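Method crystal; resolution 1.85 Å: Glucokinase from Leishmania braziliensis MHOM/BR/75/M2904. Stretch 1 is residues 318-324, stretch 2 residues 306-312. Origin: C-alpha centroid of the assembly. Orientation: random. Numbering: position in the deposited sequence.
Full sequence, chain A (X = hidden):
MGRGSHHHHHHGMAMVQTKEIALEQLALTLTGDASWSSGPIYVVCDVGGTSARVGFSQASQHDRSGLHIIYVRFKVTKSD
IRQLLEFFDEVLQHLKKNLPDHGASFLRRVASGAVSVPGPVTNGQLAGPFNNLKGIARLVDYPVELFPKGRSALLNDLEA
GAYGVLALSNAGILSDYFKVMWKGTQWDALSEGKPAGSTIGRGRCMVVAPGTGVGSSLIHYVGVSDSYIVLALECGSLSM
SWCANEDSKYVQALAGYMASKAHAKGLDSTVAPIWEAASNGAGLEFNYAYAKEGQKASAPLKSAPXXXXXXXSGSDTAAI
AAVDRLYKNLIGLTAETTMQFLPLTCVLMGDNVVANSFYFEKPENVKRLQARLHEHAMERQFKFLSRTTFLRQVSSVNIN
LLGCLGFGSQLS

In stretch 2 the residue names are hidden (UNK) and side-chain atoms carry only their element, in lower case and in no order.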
# COMPACT_ATOMS: atom_id res chain seq x y z
N ALA A 318 14.95 19.05 -28.63
CA ALA A 318 13.63 18.50 -28.34
C ALA A 318 13.73 17.15 -27.64
O ALA A 318 12.92 16.84 -26.76
CB ALA A 318 12.82 18.41 -29.60
N ALA A 319 14.69 16.33 -28.06
CA ALA A 319 14.92 15.05 -27.40
C ALA A 319 15.29 15.27 -25.94
O ALA A 319 14.88 14.52 -25.06
CB ALA A 319 16.00 14.26 -28.12
N ILE A 320 16.08 16.32 -25.69
CA ILE A 320 16.50 16.65 -24.34
C ILE A 320 15.31 17.09 -23.49
O ILE A 320 15.18 16.68 -22.35
CB ILE A 320 17.56 17.77 -24.33
CG1 ILE A 320 18.74 17.38 -25.21
CG2 ILE A 320 18.02 18.06 -22.91
CD1 ILE A 320 19.94 18.30 -25.11
N ALA A 321 14.45 17.92 -24.07
CA ALA A 321 13.26 18.39 -23.37
C ALA A 321 12.31 17.22 -23.11
O ALA A 321 11.70 17.13 -22.05
CB ALA A 321 12.55 19.48 -24.17
N ALA A 322 12.18 16.34 -24.10
CA ALA A 322 11.29 15.19 -23.99
C ALA A 322 11.71 14.26 -22.86
O ALA A 322 10.86 13.72 -22.14
CB ALA A 322 11.22 14.44 -25.29
N VAL A 323 13.02 14.06 -22.71
CA VAL A 323 13.56 13.27 -21.59
C VAL A 323 13.34 13.98 -20.27
O VAL A 323 12.95 13.36 -19.27
CB VAL A 323 15.06 12.99 -21.77
CG1 VAL A 323 15.67 12.41 -20.50
CG2 VAL A 323 15.26 12.02 -22.90
N ASP A 324 13.60 15.29 -20.25
CA ASP A 324 13.43 16.08 -19.04
C ASP A 324 11.97 16.02 -18.57
O ASP A 324 11.72 15.79 -17.38
CB ASP A 324 13.84 17.53 -19.28
CG ASP A 324 13.77 18.39 -18.03
OD1 ASP A 324 14.34 18.00 -16.98
OD2 ASP A 324 13.13 19.46 -18.10
N UNK A 306 15.63 6.05 -29.61
CA UNK A 306 16.25 7.11 -30.41
C UNK A 306 16.27 8.44 -29.68
O UNK A 306 17.30 9.12 -29.64
c UNK A 306 15.49 7.31 -31.72
c UNK A 306 15.33 6.10 -32.61
o UNK A 306 14.61 7.39 -34.49
c UNK A 306 14.38 6.38 -33.77
o UNK A 306 13.41 5.61 -33.97
N UNK A 307 15.12 8.82 -29.13
CA UNK A 307 15.00 10.08 -28.41
C UNK A 307 16.04 10.11 -27.30
O UNK A 307 16.79 11.07 -27.16
c UNK A 307 13.57 10.28 -27.85
c UNK A 307 13.51 11.51 -26.96
c UNK A 307 12.55 10.39 -28.99
N UNK A 308 16.10 9.04 -26.52
CA UNK A 308 17.05 8.94 -25.42
C UNK A 308 18.50 9.03 -25.89
O UNK A 308 19.32 9.71 -25.26
c UNK A 308 16.82 7.65 -24.62
N UNK A 309 18.83 8.34 -26.98
CA UNK A 309 20.18 8.44 -27.54
C UNK A 309 20.49 9.88 -27.96
O UNK A 309 21.57 10.41 -27.66
c UNK A 309 22.48 5.38 -30.24
n UNK A 309 23.68 5.09 -31.10
c UNK A 309 21.83 6.71 -30.61
c UNK A 309 21.71 7.62 -29.41
c UNK A 309 20.36 7.48 -28.72
N UNK A 310 19.53 10.51 -28.64
CA UNK A 310 19.65 11.90 -29.09
C UNK A 310 19.84 12.85 -27.91
O UNK A 310 20.54 13.86 -28.02
c UNK A 310 18.43 12.30 -29.92
c UNK A 310 18.96 10.67 -31.79
c UNK A 310 16.93 12.08 -31.94
c UNK A 310 18.36 12.02 -31.43
N UNK A 311 19.22 12.52 -26.78
CA UNK A 311 19.31 13.34 -25.58
C UNK A 311 20.67 13.18 -24.92
O UNK A 311 21.26 14.16 -24.42
c UNK A 311 18.21 12.97 -24.61
N UNK A 312 21.16 11.94 -24.89
CA UNK A 312 22.48 11.64 -24.35
C UNK A 312 23.55 12.38 -25.14
O UNK A 312 24.47 12.98 -24.57
n UNK A 312 25.66 6.43 -22.50
c UNK A 312 24.05 9.72 -23.75
c UNK A 312 24.22 8.20 -23.64
c UNK A 312 22.72 10.13 -24.37
c UNK A 312 25.54 7.85 -22.95

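Two helical segments of one chain cross here at 109° between their N-to-C directions, their axes approaching to 7.8 Å, and the side chains of stretch 2 can be read from their atoms in order.

Position 306 carries three carbons in an unbranched run, the third bearing two oxygens, and none of these atoms comes near stretch 1. A carboxylate on a two-methylene arm is glutamate, E306; one of its oxygens is hydrogen-bonded elsewhere in the structure.

Position 307 has three side-chain carbons, the first carrying the other two. One of the outer carbons lies 3.9 Å from CB of A319 and 4.1 Å from CB of A322, and the same carbon is 4.5 Å from CG2 of V323. Branching at CB with carbon alone is valine, V307, chi1 in the t well, and the carbon that makes these contacts is CG1. Its backbone takes part as well, with O of V307 3.4 Å from CB of A319.

Position 308 has a single carbon, pointing away from stretch 1; the closest approach to the partner is made by its backbone, CA standing 4.4 Å from CG2 of V323. One carbon means alanine, A308.

Position 309 shows four carbons in a row ending in nitrogen. CA-to-CB points away, and no atom touches stretch 1. This is lysine, K309, on an exposed part of the helix.

Position 310 has four carbons, forked at the second. Its first carbon, CB, sits 3.6 Å from CB of A319, while the fork makes no closer approach. The pattern is leucine, L310, with chi1 at -86° and chi2 at 39°.

Position 311 again has one carbon, but this one is deep in the contact: 3.5 Å from CG2 of V323, 3.7 Å from O of A319 and 4.1 Å from CA of I320. It is alanine, A311. Its CA is 4.5 Å from CA of I320, so the two backbones come very near each other at this point.

Position 312 repeats four carbons ending in nitrogen, extended with all four chi angles t; CA-to-CB points away from stretch 1, and the residue touches a crystal neighbour. It is lysine, K312.

The rule is small residues where the backbones meet. A319 points toward stretch 2, its methyl lying among V307, L310 and A311, while the methyl of A311 packs against the backbone of A319 and I320 and against V323. These two alanines have the largest covered areas, 60 and 58 Å². V307 and V323 add branched carbon around them, and I320 reaches A311 more loosely, CG1 to CB at 4.5 Å. No hydrogen bond crosses the contact; each helix spends its polar backbone on itself, as in A311 N to V307 O at 2.9 Å and V323 N to A319 O at 3.0 Å. What remains is apolar packing over 276 Å² of buried surface, with CA-to-CB of both lysines pointing away from stretch 1.

Stretch 2 (306-312) EVAKLAK
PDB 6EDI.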